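Local coordinates for putative cytochrome P450 hydroxylase (Chondromyces apiculatus DSM 436, PDB 6GMF), which binds heme b and, as a cytochrome P450 monooxygenase, probably uses molecular oxygen to hydroxylate terpenes, at residues E107-D112 with I142-G147; P136-V141 with T237-I242; L334-D339 with L348-A353. All coordinates share one frame; numbering follows the deposited sequence. Where two conformers were deposited one is given.

Contact 1 of 3, residues E107-D112 with I142-G147; sequences EPRIRD and IAEMLG
Arg-109 and Glu-144 meet side-on in a salt bridge of two nearly straight bonds, with the guanidinium and carboxylate planes only 1° apart. NE of Arg-109 donates to OE1 of Glu-144 at 2.7 Å, and NH2 of Arg-109 reaches OE2 of Glu-144 at 2.7 Å, each along the syn lone pair of its oxygen. The arginine gets there with CG anti to its own N and a bend at chi2 (52°), which also lays CG of Arg-109 3.3 Å from OE1 of Glu-144. The glutamate is extended beyond CG and comes in at about a right angle to the arginine. OE2 of Glu-144 has a second cation, Arg-153 of helix 153-163, so two positive groups probably stabilise the carboxylate charge. Beneath this partly exposed pair, helix 107-119 turns Ile-110 onto Leu-351 and Val-355 of helix 346-363, while Met-145 packs on Leu-348 of the same helix. Past the salt bridge, helix 136-145 ends in a Schellman motif, in which Gly-147 has positive phi and its N bonds to O of Glu-144 at 3.1 Å. The arrangement is a surface ion pair between the D and E helices of the P450 fold.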
# COMPACT_ATOMS: atom_id res chain seq x y z
N GLU A 107 9.26 13.64 -9.62
CA GLU A 107 7.98 14.34 -9.70
C GLU A 107 7.68 14.83 -11.13
O GLU A 107 6.53 14.76 -11.58
CB GLU A 107 7.92 15.47 -8.65
CG GLU A 107 6.70 16.32 -8.82
CD GLU A 107 6.42 17.35 -7.74
OE1 GLU A 107 7.22 17.45 -6.82
OE2 GLU A 107 5.38 18.01 -7.83
N PRO A 108 8.63 15.43 -11.88
CA PRO A 108 8.32 15.85 -13.25
C PRO A 108 7.82 14.70 -14.15
O PRO A 108 6.84 14.89 -14.90
CB PRO A 108 9.64 16.47 -13.74
CG PRO A 108 10.24 17.02 -12.43
CD PRO A 108 9.94 15.93 -11.41
N ARG A 109 8.47 13.55 -14.05
CA ARG A 109 8.07 12.39 -14.87
C ARG A 109 6.70 11.88 -14.41
O ARG A 109 5.94 11.44 -15.21
CB ARG A 109 9.11 11.28 -14.74
CG ARG A 109 8.76 10.03 -15.53
CD ARG A 109 8.44 10.29 -16.98
NE ARG A 109 7.98 9.06 -17.59
CZ ARG A 109 7.09 8.98 -18.55
NH1 ARG A 109 6.57 10.08 -19.07
NH2 ARG A 109 6.70 7.80 -18.99
N ILE A 110 6.46 11.88 -13.11
CA ILE A 110 5.16 11.44 -12.57
C ILE A 110 4.05 12.36 -13.10
O ILE A 110 2.97 11.89 -13.44
CB ILE A 110 5.21 11.33 -11.04
CG1 ILE A 110 6.10 10.16 -10.60
CG2 ILE A 110 3.81 11.22 -10.45
CD1 ILE A 110 6.45 10.13 -9.14
N ARG A 111 4.29 13.68 -13.17
CA ARG A 111 3.31 14.63 -13.68
C ARG A 111 3.03 14.31 -15.16
O ARG A 111 1.91 14.32 -15.60
CB ARG A 111 3.83 16.06 -13.43
CG ARG A 111 2.80 17.16 -13.61
CD ARG A 111 3.25 18.47 -12.99
NE ARG A 111 3.51 18.38 -11.56
CZ ARG A 111 2.57 18.38 -10.60
NH1 ARG A 111 1.29 18.48 -10.92
NH2 ARG A 111 2.92 18.28 -9.34
N ASP A 112 4.07 13.97 -15.89
CA ASP A 112 3.91 13.65 -17.32
C ASP A 112 3.06 12.39 -17.46
O ASP A 112 2.26 12.33 -18.32
CB ASP A 112 5.26 13.51 -18.01
CG ASP A 112 5.88 14.84 -18.41
OD1 ASP A 112 5.19 15.84 -18.35
OD2 ASP A 112 7.04 14.83 -18.76
N ILE A 142 7.05 2.51 -11.05
CA ILE A 142 8.02 1.56 -10.48
C ILE A 142 8.82 0.87 -11.58
O ILE A 142 10.03 0.62 -11.40
CB ILE A 142 7.43 0.58 -9.44
CG1 ILE A 142 8.48 0.12 -8.43
CG2 ILE A 142 6.75 -0.61 -10.11
CD1 ILE A 142 9.02 1.24 -7.55
N ALA A 143 8.18 0.53 -12.71
CA ALA A 143 8.96 -0.04 -13.84
C ALA A 143 10.02 0.96 -14.31
O ALA A 143 11.14 0.60 -14.61
CB ALA A 143 7.99 -0.44 -14.92
N GLU A 144 9.70 2.25 -14.36
CA GLU A 144 10.72 3.22 -14.80
C GLU A 144 11.83 3.29 -13.76
O GLU A 144 13.03 3.35 -14.13
CB GLU A 144 10.08 4.57 -15.09
CG GLU A 144 9.29 4.47 -16.37
CD GLU A 144 8.76 5.74 -16.96
OE1 GLU A 144 9.18 6.86 -16.51
OE2 GLU A 144 7.90 5.60 -17.87
N MET A 145 11.47 3.29 -12.48
CA MET A 145 12.48 3.37 -11.41
C MET A 145 13.40 2.15 -11.45
O MET A 145 14.63 2.27 -11.23
CB MET A 145 11.83 3.45 -10.04
CG MET A 145 11.28 4.80 -9.78
SD MET A 145 10.64 4.87 -8.08
CE MET A 145 12.03 4.31 -7.12
N LEU A 146 12.84 1.00 -11.76
CA LEU A 146 13.64 -0.23 -11.88
C LEU A 146 14.37 -0.40 -13.22
O LEU A 146 15.04 -1.41 -13.43
CB LEU A 146 12.71 -1.41 -11.65
CG LEU A 146 12.26 -1.61 -10.21
CD1 LEU A 146 11.13 -2.61 -10.16
CD2 LEU A 146 13.42 -2.06 -9.33
N GLY A 147 14.23 0.53 -14.15
CA GLY A 147 14.97 0.44 -15.38
C GLY A 147 14.46 -0.64 -16.32
O GLY A 147 15.25 -1.19 -17.10

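Contact 2 of 3, residues P136-V141 with T237-I242; sequences PMPMIV and TTTSLI. With HEM (protoporphyrin IX containing Fe), chain B.
Pro-138 carries the largest share of this contact, pushing CG of its ring between two neighbouring threonines of helix 237-242. On one of them, OG1 of Thr-239 lies 3.4 Å from CG of Pro-138, the two side chains crossing at about a right angle; that hydroxyl bonds to O of Thr-134 and O of Asn-235, so its meeting with the proline is plain van der Waals contact. The other, Thr-238, presents its carbon side, with CB 3.8 Å from CG of Pro-138. Its OG1 sits beside the backbone N (chi1 -55°) and bonds to O of Gly-234, which leaves CG2 to meet the proline, while OG1 of Thr-238 also lies 3.4 Å from the heme methyl CMC. Helix 220-251 is the P450 I-helix, which runs along the heme; the axes of 136-141 and 237-242 approach to 8.7 Å, their directions 143° apart. Thr-237, the threonine of the family's I-helix signature, rests its CB 3.4 Å from C3B of the heme. OG1 of Thr-237 lies 3.4 Å from C4B of the heme, bonds to O of Ala-233 and stands 4.5 Å from the oxygen of the iron-bound water 1. With an alanine here, the carbonyl of Ala-233 would probably be left without its hydroxyl mate, and a gap would open at C4B and CHC of the heme where the hydroxyl stood. One turn on from Thr-238, CD1 of Ile-242 lies 4.2 Å from SD of Met-137, an apolar touch that is less certain because Met-137 was modelled in two conformers.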
# COMPACT_ATOMS: atom_id res chain seq x y z
N PRO A 136 -2.62 1.78 -13.63
CA PRO A 136 -1.38 2.01 -14.38
C PRO A 136 -0.35 2.89 -13.65
O PRO A 136 0.84 2.61 -13.75
CB PRO A 136 -1.77 2.73 -15.68
CG PRO A 136 -3.25 3.04 -15.52
CD PRO A 136 -3.80 2.19 -14.41
N MET A 137 -0.76 3.96 -12.97
CA MET A 137 0.24 4.95 -12.54
C MET A 137 1.33 4.30 -11.70
O MET A 137 2.52 4.42 -12.01
CB MET A 137 -0.37 6.13 -11.78
CG MET A 137 0.64 6.77 -10.86
SD MET A 137 0.17 8.43 -10.46
CE MET A 137 0.95 9.33 -11.79
N PRO A 138 1.02 3.55 -10.61
CA PRO A 138 2.10 3.01 -9.77
C PRO A 138 3.03 2.04 -10.50
O PRO A 138 4.29 2.07 -10.35
CB PRO A 138 1.37 2.29 -8.64
CG PRO A 138 -0.00 2.94 -8.61
CD PRO A 138 -0.31 3.32 -10.04
N MET A 139 2.43 1.22 -11.34
CA MET A 139 3.14 0.22 -12.08
C MET A 139 4.10 0.87 -13.09
O MET A 139 5.30 0.41 -13.24
CB MET A 139 2.07 -0.62 -12.78
CG MET A 139 2.56 -1.81 -13.48
SD MET A 139 1.13 -2.24 -14.52
CE MET A 139 0.06 -2.81 -13.21
N ILE A 140 3.67 1.93 -13.77
CA ILE A 140 4.51 2.63 -14.75
C ILE A 140 5.70 3.27 -14.00
O ILE A 140 6.85 3.15 -14.42
CB ILE A 140 3.73 3.70 -15.52
CG1 ILE A 140 2.63 3.10 -16.40
CG2 ILE A 140 4.64 4.58 -16.33
CD1 ILE A 140 1.60 4.17 -16.88
N VAL A 141 5.41 3.94 -12.88
CA VAL A 141 6.44 4.62 -12.14
C VAL A 141 7.48 3.64 -11.62
O VAL A 141 8.68 3.85 -11.85
CB VAL A 141 5.87 5.44 -10.98
CG1 VAL A 141 7.00 5.97 -10.12
CG2 VAL A 141 5.00 6.54 -11.53
N THR A 237 -1.27 -1.01 -3.15
CA THR A 237 -1.55 -0.03 -2.10
C THR A 237 -1.69 1.39 -2.68
O THR A 237 -2.59 2.12 -2.28
CB THR A 237 -0.44 -0.03 -1.06
OG1 THR A 237 0.76 0.10 -1.81
CG2 THR A 237 -0.53 -1.28 -0.21
N THR A 238 -0.80 1.75 -3.57
CA THR A 238 -0.86 3.15 -4.14
C THR A 238 -2.09 3.30 -5.01
O THR A 238 -2.76 4.32 -4.97
CB THR A 238 0.42 3.53 -4.87
OG1 THR A 238 1.52 3.36 -3.99
CG2 THR A 238 0.39 4.97 -5.34
N THR A 239 -2.39 2.24 -5.78
CA THR A 239 -3.63 2.21 -6.57
C THR A 239 -4.81 2.43 -5.63
O THR A 239 -5.77 3.14 -5.98
CB THR A 239 -3.71 0.87 -7.32
OG1 THR A 239 -2.69 0.86 -8.32
CG2 THR A 239 -5.05 0.62 -7.94
N SER A 240 -4.82 1.70 -4.51
CA SER A 240 -5.89 1.79 -3.53
C SER A 240 -6.05 3.23 -3.01
O SER A 240 -7.16 3.71 -2.91
CB SER A 240 -5.66 0.84 -2.40
OG SER A 240 -6.30 1.31 -1.22
N LEU A 241 -4.93 3.85 -2.64
CA LEU A 241 -4.96 5.25 -2.13
C LEU A 241 -5.65 6.19 -3.12
O LEU A 241 -6.56 6.93 -2.74
CB LEU A 241 -3.52 5.69 -1.88
CG LEU A 241 -3.39 7.16 -1.47
CD1 LEU A 241 -4.25 7.48 -0.26
CD2 LEU A 241 -1.95 7.48 -1.21
N ILE A 242 -5.23 6.15 -4.40
CA ILE A 242 -5.81 7.01 -5.36
C ILE A 242 -7.30 6.68 -5.59
O ILE A 242 -8.12 7.63 -5.63
CB ILE A 242 -5.00 7.04 -6.66
CG1 ILE A 242 -3.54 7.37 -6.39
CG2 ILE A 242 -5.60 8.01 -7.66
CD1 ILE A 242 -2.64 7.15 -7.58
CHA HEM B . 5.96 -1.21 4.52
CHB HEM B . 1.72 0.74 3.83
CHC HEM B . 3.19 2.15 -0.57
CHD HEM B . 7.29 -0.14 -0.01
C1A HEM B . 4.68 -0.75 4.73
C2A HEM B . 4.03 -0.89 5.99
C3A HEM B . 2.80 -0.35 5.78
C4A HEM B . 2.76 0.11 4.44
CMA HEM B . 1.62 -0.28 6.72
CAA HEM B . 4.53 -1.49 7.27
CBA HEM B . 4.44 -3.04 7.30
CGA HEM B . 4.81 -3.64 8.64
O1A HEM B . 5.03 -2.89 9.63
O2A HEM B . 4.75 -4.91 8.69
C1B HEM B . 1.72 1.30 2.54
C2B HEM B . 0.64 2.06 1.96
C3B HEM B . 1.02 2.46 0.72
C4B HEM B . 2.38 1.95 0.54
CMB HEM B . -0.63 2.29 2.68
CAB HEM B . 0.32 3.33 -0.31
CBB HEM B . -0.62 4.13 0.07
C1C HEM B . 4.44 1.73 -0.82
C2C HEM B . 5.16 1.97 -2.04
C3C HEM B . 6.35 1.29 -1.84
C4C HEM B . 6.31 0.63 -0.58
CMC HEM B . 4.76 2.91 -3.14
CAC HEM B . 7.52 1.19 -2.70
CBC HEM B . 7.57 1.55 -3.96
C1D HEM B . 7.23 -0.64 1.27
C2D HEM B . 8.32 -1.47 1.85
C3D HEM B . 7.96 -1.75 3.12
C4D HEM B . 6.66 -1.11 3.31
CMD HEM B . 9.57 -1.83 1.06
CAD HEM B . 8.74 -2.57 4.11
CBD HEM B . 9.62 -1.78 5.08
CGD HEM B . 10.29 -2.65 6.12
O1D HEM B . 11.29 -2.17 6.69
O2D HEM B . 9.82 -3.79 6.40
NA HEM B . 3.89 -0.12 3.78
NB HEM B . 2.70 1.29 1.65
NC HEM B . 5.12 0.88 0.04
ND HEM B . 6.22 -0.52 2.19
FE HEM B . 4.55 0.46 1.98
O HOH W 1 3.64 -1.48 1.31

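Contact 3 of 3, residues L334-D339 with L348-A353; sequences LAFGLD and LARLEA. With HEM (protoporphyrin IX containing Fe), chain B.
Phe-336, its CG anti to the carbonyl carbon (chi1 -74°), fits its ring between the heme and helix 348-353, and different parts of the ring meet each. CE1 of Phe-336 lies 3.6 Å from C3B of the heme, which meets the ring at its edge, near the ring plane. Also at the edge is Ala-349, its CB 4.0 Å from CZ of Phe-336. CB of Ala-349 is also 3.6 Å from CAB of the heme, so one small methyl touches both. Arg-350 stretches from CG to NE and brings a face of its guanidinium to the phenylalanine: CE2 of Phe-336 stands over the centre of that face, 3.6 Å from CZ of Arg-350, with the two planes 64° apart. NE of Arg-350 is held by a salt bridge to Glu-271 of helix 266-276, which helps fix the guanidinium's orientation. Phe-336 itself is set by a type I turn, closed by the bond from N of Gly-337 to O of Leu-334 (2.9 Å), and by backbone bonding to Cys-343, the axial ligand of the iron. Gly-337 takes a positive phi, and a side chain there would probably crowd CAA of a heme propionate. These residues open the P450 cysteine-ligand loop, which leads directly into helix 346-363. That L helix lies against helices 136-145 and 220-251, while Leu-334 and Leu-338 on the loop rest on helix 43-51.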
# COMPACT_ATOMS: atom_id res chain seq x y z
N LEU A 334 -1.81 5.81 11.24
CA LEU A 334 -0.89 4.66 11.13
C LEU A 334 -1.00 3.94 9.76
O LEU A 334 -0.65 2.78 9.63
CB LEU A 334 -1.26 3.69 12.24
CG LEU A 334 -1.15 4.23 13.66
CD1 LEU A 334 -1.46 3.13 14.67
CD2 LEU A 334 0.24 4.78 13.89
N ALA A 335 -1.47 4.62 8.73
CA ALA A 335 -1.66 4.01 7.41
C ALA A 335 -0.35 3.44 6.85
O ALA A 335 -0.42 2.51 6.06
CB ALA A 335 -2.29 4.94 6.42
N PHE A 336 0.81 4.05 7.19
CA PHE A 336 2.10 3.62 6.71
C PHE A 336 2.84 2.77 7.75
O PHE A 336 4.04 2.52 7.61
CB PHE A 336 2.92 4.85 6.30
CG PHE A 336 2.48 5.49 5.02
CD1 PHE A 336 2.41 4.76 3.85
CD2 PHE A 336 2.14 6.83 4.95
CE1 PHE A 336 2.06 5.30 2.65
CE2 PHE A 336 1.76 7.39 3.75
CZ PHE A 336 1.73 6.65 2.59
N GLY A 337 2.14 2.34 8.81
CA GLY A 337 2.73 1.70 9.93
C GLY A 337 3.45 2.69 10.84
O GLY A 337 3.10 3.86 10.92
N LEU A 338 4.44 2.17 11.57
CA LEU A 338 5.05 2.84 12.69
C LEU A 338 6.34 2.11 13.07
O LEU A 338 6.37 0.90 13.13
CB LEU A 338 4.07 2.80 13.86
CG LEU A 338 4.40 3.64 15.08
CD1 LEU A 338 4.31 5.12 14.71
CD2 LEU A 338 3.43 3.31 16.19
N ASP A 339 7.34 2.90 13.44
CA ASP A 339 8.60 2.39 13.95
C ASP A 339 9.42 1.69 12.85
O ASP A 339 9.55 2.19 11.74
CB ASP A 339 8.35 1.54 15.19
CG ASP A 339 9.47 1.71 16.21
OD1 ASP A 339 10.59 2.10 15.79
OD2 ASP A 339 9.20 1.46 17.41
N LEU A 348 6.88 8.19 -1.91
CA LEU A 348 6.50 7.87 -3.26
C LEU A 348 4.97 7.73 -3.40
O LEU A 348 4.39 8.24 -4.30
CB LEU A 348 7.22 6.60 -3.75
CG LEU A 348 6.88 6.25 -5.20
CD1 LEU A 348 7.14 7.45 -6.14
CD2 LEU A 348 7.66 5.02 -5.63
N ALA A 349 4.32 7.01 -2.48
CA ALA A 349 2.86 6.92 -2.48
C ALA A 349 2.24 8.31 -2.40
O ALA A 349 1.27 8.62 -3.10
CB ALA A 349 2.42 6.09 -1.30
N ARG A 350 2.75 9.12 -1.46
CA ARG A 350 2.21 10.49 -1.22
C ARG A 350 2.40 11.35 -2.46
O ARG A 350 1.49 12.15 -2.77
CB ARG A 350 2.91 11.12 -0.00
CG ARG A 350 2.38 10.62 1.34
CD ARG A 350 3.16 11.20 2.51
NE ARG A 350 2.41 11.14 3.75
CZ ARG A 350 2.86 10.60 4.88
NH1 ARG A 350 4.10 10.16 4.96
NH2 ARG A 350 2.06 10.49 5.93
N LEU A 351 3.53 11.19 -3.15
CA LEU A 351 3.83 11.97 -4.36
C LEU A 351 2.96 11.54 -5.54
O LEU A 351 2.39 12.36 -6.23
CB LEU A 351 5.31 11.77 -4.70
CG LEU A 351 5.80 12.54 -5.92
CD1 LEU A 351 5.43 14.02 -5.78
CD2 LEU A 351 7.29 12.36 -6.09
N GLU A 352 2.84 10.21 -5.77
CA GLU A 352 2.01 9.73 -6.89
C GLU A 352 0.57 10.20 -6.68
O GLU A 352 -0.11 10.60 -7.62
CB GLU A 352 2.09 8.20 -6.97
CG GLU A 352 3.46 7.71 -7.41
CD GLU A 352 3.54 6.22 -7.71
OE1 GLU A 352 2.52 5.61 -8.02
OE2 GLU A 352 4.66 5.69 -7.65
N ALA A 353 0.09 10.06 -5.43
CA ALA A 353 -1.29 10.39 -5.16
C ALA A 353 -1.49 11.91 -5.34
O ALA A 353 -2.51 12.34 -5.94
CB ALA A 353 -1.71 9.92 -3.78
CHA HEM B . 5.96 -1.21 4.52
CHB HEM B . 1.72 0.74 3.83
CHC HEM B . 3.19 2.15 -0.57
CHD HEM B . 7.29 -0.14 -0.01
C1A HEM B . 4.68 -0.75 4.73
C2A HEM B . 4.03 -0.89 5.99
C3A HEM B . 2.80 -0.35 5.78
C4A HEM B . 2.76 0.11 4.44
CMA HEM B . 1.62 -0.28 6.72
CAA HEM B . 4.53 -1.49 7.27
CBA HEM B . 4.44 -3.04 7.30
CGA HEM B . 4.81 -3.64 8.64
O1A HEM B . 5.03 -2.89 9.63
O2A HEM B . 4.75 -4.91 8.69
C1B HEM B . 1.72 1.30 2.54
C2B HEM B . 0.64 2.06 1.96
C3B HEM B . 1.02 2.46 0.72
C4B HEM B . 2.38 1.95 0.54
CMB HEM B . -0.63 2.29 2.68
CAB HEM B . 0.32 3.33 -0.31
CBB HEM B . -0.62 4.13 0.07
C1C HEM B . 4.44 1.73 -0.82
C2C HEM B . 5.16 1.97 -2.04
C3C HEM B . 6.35 1.29 -1.84
C4C HEM B . 6.31 0.63 -0.58
CMC HEM B . 4.76 2.91 -3.14
CAC HEM B . 7.52 1.19 -2.70
CBC HEM B . 7.57 1.55 -3.96
C1D HEM B . 7.23 -0.64 1.27
C2D HEM B . 8.32 -1.47 1.85
C3D HEM B . 7.96 -1.75 3.12
C4D HEM B . 6.66 -1.11 3.31
CMD HEM B . 9.57 -1.83 1.06
CAD HEM B . 8.74 -2.57 4.11
CBD HEM B . 9.62 -1.78 5.08
CGD HEM B . 10.29 -2.65 6.12
O1D HEM B . 11.29 -2.17 6.69
O2D HEM B . 9.82 -3.79 6.40
NA HEM B . 3.89 -0.12 3.78
NB HEM B . 2.70 1.29 1.65
NC HEM B . 5.12 0.88 0.04
ND HEM B . 6.22 -0.52 2.19
FE HEM B . 4.55 0.46 1.98
O HOH W 1 3.64 -1.48 1.31

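Contacts 1 and 2 share helix 136-145, their centres 12 Å apart, and join through CG1 of Ile-110 against CG2 of Val-141 at 3.9 Å. Helix 346-363 of contact 3 binds into both: CD1 of Ile-110 meets CD1 of Leu-348 at 4.1 Å, and CD2 of Leu-241 meets CB of Ala-353 at 3.6 Å. Between contacts 2 and 3, Glu-352 reaches Pro-138, Val-141 and Thr-238. Contacts 2 and 3 both touch the heme: one supplies the I-helix beside the water-bearing face, the other the loop leading to the cysteine ligand. The ion pair of contact 1 is peripheral, the Glu-144 side chain about 12 Å from the heme, though nearby Ile-142 touches it.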